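Local coordinates for protein GCN5-related N-acetyltransferase (Kribbella flavida, PDB 4IUS) that probably transfers an acyl group, most likely acetyl from acetyl-CoA, to an acceptor molecule, at residues Glu49-Pro60 with Ala85-His96; Val128-Asn138 with Ala151-Ala159. The protein carries 1 engineered substitution. All coordinates share one frame; numbering follows the deposited sequence.

Contact 1: residues Glu49-Pro60 with Ala85-His96; sequences EPGVPFDPAEVP and ANPGLAYVLVEH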
loop_
_atom_site.group_PDB
_atom_site.type_symbol
_atom_site.label_atom_id
_atom_site.label_comp_id
_atom_site.label_asym_id
_atom_site.label_seq_id
_atom_site.Cartn_x
_atom_site.Cartn_y
_atom_site.Cartn_z
ATOM N N GLU A 49 -13.292 -8.456 8.688
ATOM C CA GLU A 49 -14.140 -9.208 7.759
ATOM C C GLU A 49 -14.623 -8.274 6.630
ATOM O O GLU A 49 -15.783 -7.872 6.594
ATOM C CB GLU A 49 -15.347 -9.815 8.489
ATOM C CG GLU A 49 -14.984 -10.803 9.603
ATOM C CD GLU A 49 -16.202 -11.250 10.385
ATOM O OE1 GLU A 49 -17.324 -11.129 9.856
ATOM O OE2 GLU A 49 -16.019 -11.661 11.543
ATOM N N PRO A 50 -13.738 -7.941 5.671
ATOM C CA PRO A 50 -14.188 -7.173 4.500
ATOM C C PRO A 50 -15.357 -7.822 3.804
ATOM O O PRO A 50 -15.392 -9.044 3.650
ATOM C CB PRO A 50 -12.970 -7.179 3.572
ATOM C CG PRO A 50 -11.830 -7.504 4.427
ATOM C CD PRO A 50 -12.317 -8.291 5.591
ATOM N N GLY A 51 -16.323 -7.033 3.392
ATOM C CA GLY A 51 -17.481 -7.542 2.658
ATOM C C GLY A 51 -18.622 -8.136 3.488
ATOM O O GLY A 51 -19.607 -8.629 2.937
ATOM N N VAL A 52 -18.438 -8.157 4.815
ATOM C CA VAL A 52 -19.399 -8.710 5.769
ATOM C C VAL A 52 -19.999 -7.563 6.585
ATOM O O VAL A 52 -19.261 -6.712 7.062
ATOM C CB VAL A 52 -18.691 -9.701 6.721
ATOM C CG1 VAL A 52 -19.638 -10.299 7.773
ATOM C CG2 VAL A 52 -18.020 -10.804 5.893
ATOM N N PRO A 53 -21.332 -7.542 6.783
ATOM C CA PRO A 53 -21.946 -6.485 7.575
ATOM C C PRO A 53 -21.423 -6.514 8.994
ATOM O O PRO A 53 -21.049 -7.606 9.485
ATOM C CB PRO A 53 -23.425 -6.847 7.601
ATOM C CG PRO A 53 -23.606 -8.027 6.790
ATOM C CD PRO A 53 -22.328 -8.431 6.167
ATOM N N PHE A 54 -21.337 -5.354 9.604
ATOM C CA PHE A 54 -20.936 -5.270 10.988
ATOM C C PHE A 54 -22.016 -4.651 11.858
ATOM O O PHE A 54 -22.899 -3.949 11.403
ATOM C CB PHE A 54 -19.637 -4.461 11.134
ATOM C CG PHE A 54 -19.817 -2.982 10.931
ATOM C CD1 PHE A 54 -19.834 -2.390 9.663
ATOM C CD2 PHE A 54 -19.998 -2.177 12.035
ATOM C CE1 PHE A 54 -20.092 -1.032 9.524
ATOM C CE2 PHE A 54 -20.207 -0.808 11.891
ATOM C CZ PHE A 54 -20.264 -0.247 10.649
ATOM N N ASP A 55 -21.896 -4.909 13.141
ATOM C CA ASP A 55 -22.810 -4.403 14.111
ATOM C C ASP A 55 -22.121 -3.222 14.792
ATOM O O ASP A 55 -21.128 -3.389 15.494
ATOM C CB ASP A 55 -23.105 -5.484 15.136
ATOM C CG ASP A 55 -24.148 -5.064 16.132
ATOM O OD1 ASP A 55 -24.453 -3.836 16.273
ATOM O OD2 ASP A 55 -24.646 -6.008 16.779
ATOM N N PRO A 56 -22.641 -1.999 14.595
ATOM C CA PRO A 56 -21.982 -0.846 15.196
ATOM C C PRO A 56 -21.876 -0.894 16.710
ATOM O O PRO A 56 -20.962 -0.297 17.270
ATOM C CB PRO A 56 -22.835 0.344 14.780
ATOM C CG PRO A 56 -24.097 -0.247 14.296
ATOM C CD PRO A 56 -23.853 -1.638 13.832
ATOM N N ALA A 57 -22.772 -1.647 17.358
ATOM C CA ALA A 57 -22.777 -1.728 18.809
ATOM C C ALA A 57 -21.486 -2.342 19.339
ATOM O O ALA A 57 -21.139 -2.111 20.494
ATOM C CB ALA A 57 -23.996 -2.515 19.303
ATOM N N GLU A 58 -20.820 -3.172 18.529
ATOM C CA GLU A 58 -19.599 -3.855 18.943
ATOM C C GLU A 58 -18.387 -2.953 18.887
ATOM O O GLU A 58 -17.343 -3.285 19.437
ATOM C CB GLU A 58 -19.350 -5.067 18.006
ATOM C CG GLU A 58 -20.381 -6.189 18.139
ATOM C CD GLU A 58 -20.191 -7.372 17.190
ATOM O OE1 GLU A 58 -19.198 -7.380 16.397
ATOM O OE2 GLU A 58 -21.062 -8.285 17.251
ATOM N N VAL A 59 -18.462 -1.884 18.127
ATOM C CA VAL A 59 -17.255 -1.112 17.834
ATOM C C VAL A 59 -16.587 -0.485 19.076
ATOM O O VAL A 59 -15.366 -0.509 19.172
ATOM C CB VAL A 59 -17.485 -0.099 16.682
ATOM C CG1 VAL A 59 -16.273 0.806 16.498
ATOM C CG2 VAL A 59 -17.844 -0.868 15.389
ATOM N N PRO A 60 -17.347 0.097 20.029
ATOM C CA PRO A 60 -16.643 0.683 21.175
ATOM C C PRO A 60 -15.759 -0.325 21.923
ATOM O O PRO A 60 -14.583 -0.067 22.167
ATOM C CB PRO A 60 -17.774 1.189 22.049
ATOM C CG PRO A 60 -18.856 1.508 21.066
ATOM C CD PRO A 60 -18.781 0.450 20.002
ATOM N N ALA A 85 -15.677 -1.800 1.019
ATOM C CA ALA A 85 -15.565 -3.140 1.603
ATOM C C ALA A 85 -16.358 -3.218 2.932
ATOM O O ALA A 85 -16.837 -4.272 3.294
ATOM C CB ALA A 85 -14.109 -3.505 1.886
ATOM N N ASN A 86 -16.428 -2.105 3.665
ATOM C CA ASN A 86 -17.128 -2.065 4.955
ATOM C C ASN A 86 -17.858 -0.718 5.126
ATOM O O ASN A 86 -17.442 0.147 5.927
ATOM C CB ASN A 86 -16.144 -2.319 6.106
ATOM C CG ASN A 86 -15.544 -3.704 6.072
ATOM O OD1 ASN A 86 -14.466 -3.898 5.522
ATOM N ND2 ASN A 86 -16.254 -4.667 6.632
ATOM N N PRO A 87 -18.949 -0.535 4.367
ATOM C CA PRO A 87 -19.545 0.783 4.338
ATOM C C PRO A 87 -19.992 1.218 5.744
ATOM O O PRO A 87 -20.642 0.456 6.460
ATOM C CB PRO A 87 -20.741 0.608 3.410
ATOM C CG PRO A 87 -20.385 -0.526 2.533
ATOM C CD PRO A 87 -19.508 -1.431 3.335
ATOM N N GLY A 88 -19.660 2.446 6.095
ATOM C CA GLY A 88 -20.028 3.061 7.365
ATOM C C GLY A 88 -19.120 2.774 8.528
ATOM O O GLY A 88 -19.287 3.399 9.586
ATOM N N LEU A 89 -18.173 1.859 8.389
ATOM C CA LEU A 89 -17.338 1.489 9.521
ATOM C C LEU A 89 -16.475 2.674 9.972
ATOM O O LEU A 89 -16.344 2.928 11.165
ATOM C CB LEU A 89 -16.537 0.225 9.221
ATOM C CG LEU A 89 -15.628 -0.305 10.340
ATOM C CD1 LEU A 89 -16.388 -0.577 11.641
ATOM C CD2 LEU A 89 -14.933 -1.576 9.870
ATOM N N ALA A 90 -15.878 3.376 9.017
ATOM C CA ALA A 90 -15.045 4.509 9.361
ATOM C C ALA A 90 -15.782 5.529 10.217
ATOM O O ALA A 90 -15.232 6.048 11.184
ATOM C CB ALA A 90 -14.476 5.180 8.108
ATOM N N TYR A 91 -17.027 5.787 9.892
ATOM C CA TYR A 91 -17.780 6.780 10.644
ATOM C C TYR A 91 -18.044 6.309 12.073
ATOM O O TYR A 91 -18.039 7.122 12.992
ATOM C CB TYR A 91 -19.109 7.111 9.981
ATOM C CG TYR A 91 -19.009 8.046 8.800
ATOM C CD1 TYR A 91 -18.258 9.225 8.860
ATOM C CD2 TYR A 91 -19.835 7.857 7.728
ATOM C CE1 TYR A 91 -18.263 10.119 7.793
ATOM C CE2 TYR A 91 -19.825 8.717 6.648
ATOM C CZ TYR A 91 -19.040 9.849 6.692
ATOM O OH TYR A 91 -19.045 10.695 5.624
ATOM N N VAL A 92 -18.229 5.008 12.285
ATOM C CA VAL A 92 -18.408 4.499 13.652
ATOM C C VAL A 92 -17.080 4.652 14.436
ATOM O O VAL A 92 -17.062 5.014 15.597
ATOM C CB VAL A 92 -18.970 3.090 13.673
ATOM C CG1 VAL A 92 -19.226 2.674 15.130
ATOM C CG2 VAL A 92 -20.281 3.004 12.861
ATOM N N LEU A 93 -15.929 4.416 13.775
ATOM C CA LEU A 93 -14.638 4.636 14.417
ATOM C C LEU A 93 -14.435 6.089 14.808
ATOM O O LEU A 93 -13.879 6.395 15.867
ATOM C CB LEU A 93 -13.488 4.178 13.523
ATOM C CG LEU A 93 -13.396 2.698 13.256
ATOM C CD1 LEU A 93 -12.279 2.404 12.279
ATOM C CD2 LEU A 93 -13.144 1.978 14.581
ATOM N N VAL A 94 -14.876 7.014 13.953
ATOM C CA VAL A 94 -14.756 8.444 14.253
ATOM C C VAL A 94 -15.593 8.791 15.483
ATOM O O VAL A 94 -15.171 9.516 16.375
ATOM C CB VAL A 94 -15.140 9.309 13.046
ATOM C CG1 VAL A 94 -15.225 10.780 13.432
ATOM C CG2 VAL A 94 -14.106 9.120 11.939
ATOM N N GLU A 95 -16.794 8.251 15.538
ATOM C CA GLU A 95 -17.698 8.478 16.669
ATOM C C GLU A 95 -17.039 8.059 17.993
ATOM O O GLU A 95 -17.286 8.651 19.040
ATOM C CB GLU A 95 -19.004 7.740 16.413
ATOM C CG GLU A 95 -20.062 7.879 17.469
ATOM C CD GLU A 95 -21.253 6.945 17.218
ATOM O OE1 GLU A 95 -21.153 5.944 16.440
ATOM O OE2 GLU A 95 -22.286 7.147 17.895
ATOM N N HIS A 96 -16.206 7.036 17.948
ATOM C CA HIS A 96 -15.524 6.506 19.123
ATOM C C HIS A 96 -14.063 6.922 19.209
ATOM O O HIS A 96 -13.232 6.275 19.832
ATOM C CB HIS A 96 -15.769 5.006 19.228
ATOM C CG HIS A 96 -17.236 4.716 19.384
ATOM N ND1 HIS A 96 -17.914 5.058 20.509
ATOM C CD2 HIS A 96 -18.177 4.223 18.482
ATOM C CE1 HIS A 96 -19.225 4.825 20.314
ATOM N NE2 HIS A 96 -19.388 4.295 19.084
HETATM O O HOH W 1 -19.234 -3.968 6.517
HETATM O O HOH W 2 -21.512 2.400 18.099
#
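Two type II beta turns, Glu49-Val52 and Asn86-Leu89, pin the loop before helix 59-71 to the start of helix 89-95, with Asn86 bonded to Glu49 at one end and Phe54 packed on Leu89 further along. Asn86 ND2 donates to Glu49 O (3.2 Å, 164° at the hydrogen). It approaches from above the carbonyl plane, while Val52 N, closing the turn, comes to the same oxygen from the opposite face. A water accepts from Asn86 ND2 and donates to Val52 O. Alongside, Gly51 N reaches Ala85 O at 2.8 Å. Replacing Asn86 by an alanine is likely to cost Glu49 O its second donor, leaving the turn bond from Val52 N, and to break the water link to Val52 O.

The Phe54 ring takes Leu89 CD1 over the centre of one face, 3.9 Å from the ring centroid. Pro87 O and Val92 CG2 lie at its edge. Phe54 CG sits between its backbone N and carbonyl carbon (chi1 73°), which turns the ring into the opening turn of the helix. Next, Val59 CB meets Val92 CG1 at 3.6 Å. Pro60 CG then lies over one face of the His96 imidazole, 3.4 Å from His96 CE1, and a second water joins Pro56 O to His96 NE2. Direct hydrogen bonds thus fix the turns, while apolar packing and one water bridge join the helices.

Contact 2: residues Val128-Asn138 with Ala151-Ala159; sequences VASAEEQEAAN and ASPFQPEPA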
loop_
_atom_site.group_PDB
_atom_site.type_symbol
_atom_site.label_atom_id
_atom_site.label_comp_id
_atom_site.label_asym_id
_atom_site.label_seq_id
_atom_site.Cartn_x
_atom_site.Cartn_y
_atom_site.Cartn_z
ATOM N N VAL A 128 15.043 -5.320 -9.771
ATOM C CA VAL A 128 16.015 -5.358 -8.680
ATOM C C VAL A 128 16.416 -6.803 -8.404
ATOM O O VAL A 128 15.556 -7.667 -8.246
ATOM C CB VAL A 128 15.436 -4.721 -7.411
ATOM C CG1 VAL A 128 16.248 -5.050 -6.191
ATOM C CG2 VAL A 128 15.337 -3.234 -7.600
ATOM N N ALA A 129 17.726 -7.068 -8.397
ATOM C CA ALA A 129 18.279 -8.409 -8.289
ATOM C C ALA A 129 19.423 -8.491 -7.285
ATOM O O ALA A 129 20.191 -9.464 -7.309
ATOM C CB ALA A 129 18.719 -8.876 -9.659
ATOM N N SER A 130 19.490 -7.564 -6.357
ATOM C CA SER A 130 20.482 -7.586 -5.318
ATOM C C SER A 130 20.092 -6.655 -4.177
ATOM O O SER A 130 19.278 -5.747 -4.341
ATOM C CB SER A 130 21.834 -7.150 -5.858
ATOM O OG SER A 130 21.854 -5.772 -6.150
ATOM N N ALA A 131 20.714 -6.870 -3.034
ATOM C CA ALA A 131 20.601 -6.001 -1.885
ATOM C C ALA A 131 21.003 -4.578 -2.255
ATOM O O ALA A 131 20.348 -3.621 -1.878
ATOM C CB ALA A 131 21.435 -6.530 -0.722
ATOM N N GLU A 132 22.097 -4.410 -3.000
ATOM C CA GLU A 132 22.542 -3.064 -3.314
ATOM C C GLU A 132 21.558 -2.368 -4.254
ATOM O O GLU A 132 21.327 -1.164 -4.117
ATOM C CB GLU A 132 23.958 -3.059 -3.889
ATOM C CG GLU A 132 25.005 -3.542 -2.913
ATOM C CD GLU A 132 25.035 -5.058 -2.694
ATOM O OE1 GLU A 132 24.493 -5.863 -3.516
ATOM O OE2 GLU A 132 25.631 -5.451 -1.658
ATOM N N GLU A 133 20.934 -3.092 -5.188
ATOM C CA GLU A 133 19.906 -2.474 -6.040
ATOM C C GLU A 133 18.676 -2.120 -5.219
ATOM O O GLU A 133 18.063 -1.094 -5.460
ATOM C CB GLU A 133 19.569 -3.383 -7.233
ATOM C CG GLU A 133 20.663 -3.397 -8.274
ATOM C CD GLU A 133 20.591 -4.507 -9.266
ATOM O OE1 GLU A 133 19.551 -5.083 -9.517
ATOM O OE2 GLU A 133 21.669 -4.803 -9.814
ATOM N N GLN A 134 18.323 -2.964 -4.222
ATOM C CA GLN A 134 17.194 -2.638 -3.356
ATOM C C GLN A 134 17.509 -1.395 -2.526
ATOM O O GLN A 134 16.654 -0.586 -2.281
ATOM C CB GLN A 134 16.800 -3.823 -2.496
ATOM C CG GLN A 134 15.547 -3.608 -1.685
ATOM C CD GLN A 134 14.317 -3.309 -2.553
ATOM O OE1 GLN A 134 14.056 -4.041 -3.513
ATOM N NE2 GLN A 134 13.591 -2.233 -2.250
ATOM N N GLU A 135 18.749 -1.261 -2.083
ATOM C CA GLU A 135 19.187 -0.083 -1.353
ATOM C C GLU A 135 19.079 1.151 -2.187
ATOM O O GLU A 135 18.605 2.203 -1.722
ATOM C CB GLU A 135 20.610 -0.271 -0.826
ATOM C CG GLU A 135 20.739 -1.323 0.275
ATOM C CD GLU A 135 22.207 -1.695 0.580
ATOM O OE1 GLU A 135 23.168 -1.227 -0.124
ATOM O OE2 GLU A 135 22.374 -2.492 1.512
ATOM N N ALA A 136 19.421 1.047 -3.471
ATOM C CA ALA A 136 19.246 2.165 -4.384
ATOM C C ALA A 136 17.780 2.504 -4.542
ATOM O O ALA A 136 17.411 3.684 -4.522
ATOM C CB ALA A 136 19.866 1.874 -5.740
ATOM N N ALA A 137 16.932 1.502 -4.715
ATOM C CA ALA A 137 15.475 1.714 -4.822
ATOM C C ALA A 137 14.937 2.450 -3.605
ATOM O O ALA A 137 14.217 3.438 -3.717
ATOM C CB ALA A 137 14.739 0.397 -5.022
ATOM N N ASN A 138 15.319 2.001 -2.418
ATOM C CA ASN A 138 14.824 2.623 -1.183
ATOM C C ASN A 138 15.315 4.066 -1.062
ATOM O O ASN A 138 14.564 4.929 -0.617
ATOM C CB ASN A 138 15.260 1.822 0.041
ATOM C CG ASN A 138 14.579 0.484 0.141
ATOM O OD1 ASN A 138 13.566 0.216 -0.551
ATOM N ND2 ASN A 138 15.103 -0.396 1.016
ATOM N N ALA A 151 9.170 -4.524 -0.655
ATOM C CA ALA A 151 10.232 -5.283 -1.326
ATOM C C ALA A 151 11.508 -5.416 -0.505
ATOM O O ALA A 151 12.510 -5.935 -0.986
ATOM C CB ALA A 151 10.577 -4.603 -2.656
ATOM N N SER A 152 11.481 -4.957 0.733
ATOM C CA SER A 152 12.672 -4.646 1.479
ATOM C C SER A 152 12.716 -5.487 2.738
ATOM O O SER A 152 11.714 -5.484 3.488
ATOM C CB SER A 152 12.509 -3.156 1.838
ATOM O OG SER A 152 13.634 -2.562 2.419
ATOM N N PRO A 153 13.843 -6.209 2.996
ATOM C CA PRO A 153 15.114 -6.414 2.256
ATOM C C PRO A 153 14.960 -7.271 1.003
ATOM O O PRO A 153 14.029 -8.093 0.909
ATOM C CB PRO A 153 15.990 -7.212 3.238
ATOM C CG PRO A 153 15.021 -7.847 4.157
ATOM C CD PRO A 153 13.904 -6.864 4.316
ATOM N N PHE A 154 15.929 -7.170 0.107
ATOM C CA PHE A 154 15.908 -7.935 -1.122
ATOM C C PHE A 154 15.736 -9.410 -0.862
ATOM O O PHE A 154 16.454 -9.972 -0.050
ATOM C CB PHE A 154 17.189 -7.741 -1.926
ATOM C CG PHE A 154 17.231 -8.600 -3.138
ATOM C CD1 PHE A 154 16.393 -8.361 -4.187
ATOM C CD2 PHE A 154 18.051 -9.728 -3.187
ATOM C CE1 PHE A 154 16.334 -9.215 -5.255
ATOM C CE2 PHE A 154 18.001 -10.577 -4.252
ATOM C CZ PHE A 154 17.144 -10.326 -5.309
ATOM N N GLN A 155 14.841 -10.033 -1.602
ATOM C CA GLN A 155 14.699 -11.459 -1.631
ATOM C C GLN A 155 14.360 -11.800 -3.084
ATOM O O GLN A 155 13.754 -10.969 -3.819
ATOM C CB GLN A 155 13.662 -11.912 -0.587
ATOM C CG GLN A 155 12.277 -11.314 -0.816
ATOM C CD GLN A 155 11.524 -11.959 -1.981
ATOM O OE1 GLN A 155 11.651 -13.179 -2.211
ATOM N NE2 GLN A 155 10.746 -11.158 -2.723
ATOM N N PRO A 156 14.690 -13.026 -3.502
ATOM C CA PRO A 156 14.714 -13.312 -4.929
ATOM C C PRO A 156 13.409 -13.783 -5.582
ATOM O O PRO A 156 13.363 -13.928 -6.810
ATOM C CB PRO A 156 15.762 -14.451 -4.997
ATOM C CG PRO A 156 15.642 -15.140 -3.696
ATOM C CD PRO A 156 15.474 -14.014 -2.728
ATOM N N GLU A 157 12.366 -14.030 -4.801
ATOM C CA GLU A 157 11.134 -14.627 -5.337
ATOM C C GLU A 157 10.096 -13.559 -5.679
ATOM O O GLU A 157 9.544 -12.914 -4.778
ATOM C CB GLU A 157 10.553 -15.632 -4.352
ATOM C CG GLU A 157 9.189 -16.210 -4.767
ATOM C CD GLU A 157 9.128 -16.719 -6.217
ATOM O OE1 GLU A 157 8.207 -16.318 -6.970
ATOM O OE2 GLU A 157 10.013 -17.534 -6.600
ATOM N N PRO A 158 9.772 -13.415 -6.979
ATOM C CA PRO A 158 8.873 -12.327 -7.328
ATOM C C PRO A 158 7.458 -12.428 -6.778
ATOM O O PRO A 158 6.798 -11.416 -6.540
ATOM C CB PRO A 158 8.847 -12.349 -8.871
ATOM C CG PRO A 158 9.322 -13.689 -9.261
ATOM C CD PRO A 158 10.283 -14.088 -8.185
ATOM N N ALA A 159 6.983 -13.640 -6.534
ATOM C CA ALA A 159 5.678 -13.811 -5.898
ATOM C C ALA A 159 5.656 -13.211 -4.484
ATOM O O ALA A 159 4.578 -12.955 -3.962
ATOM C CB ALA A 159 5.273 -15.288 -5.855
#
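Val128 meets Phe154 just beyond strand 123-127: Val128 CG1 lies 3.9 Å from Phe154 CD1, and Val128 O stands 3.5 Å from Phe154 CE1. The two side chains run alongside each other, pointing opposite ways. Val128 also rests on Ala163 and Leu165 of strand 161-168, so the ring packs beside the edge of the main sheet.

At Ala129 and Ser130 the backbone itself lies over one face of the ring. Ala129 C sits toward the rim, 3.5 Å from Phe154 CZ, and Ser130 N is over the centre. The Phe154 side chain runs out with CG anti to the backbone N (chi1 176°), which lays its ring flat beneath this peptide. Ser130 N is buried there with no hydrogen-bond partner. The side chain of Ser130 turns to other work, N-capping helix 131-141: Ser130 OG accepts from Glu133 N. Glu133 OE1 in turn accepts from Ala129 N, tying the residues before the helix to its first turn.

Ala131 N approaches Phe154 CB. One turn further, Gln134 CB also meets that carbon, at 4.0 Å. The Gln134 chain bends at chi2 (60°), bringing Gln134 OE1 to 3.6 Å from Ala151 CB. Gln134 NE2 donates to Asn138 OD1, one helical turn on, and this holds the Asn138 amide in place. Asn138 ND2 then donates to Ser152 OG at 3.0 Å (146° at the hydrogen, tilted from the amide plane), next to the cis peptide before Pro153.

Across the segments, one amide-to-hydroxyl bond supplements an aromatic face spread over a peptide, so the loop is held to the helix start chiefly by packing.

How the contacts relate
Contact 1 and contact 2 do not touch: their centres lie 37 Å apart, their nearest atoms about 19 Å apart, and they sit on opposite sides of the chain's centre. Contact 1 closes in sequence before contact 2 opens. The eight-stranded mixed sheet connects them. In contact 1, helix 89-95 packs on strands 78-82 and 242-251 at one end of the strand order, whereas contact 2 flanks strands 123-127 and 161-168 at the other. Contact 2 belongs to the GNAT part of the chain, in helix 131-141 and the loop after it, a region that in relatives often borders the acceptor site; a similar role here is possible but unproven.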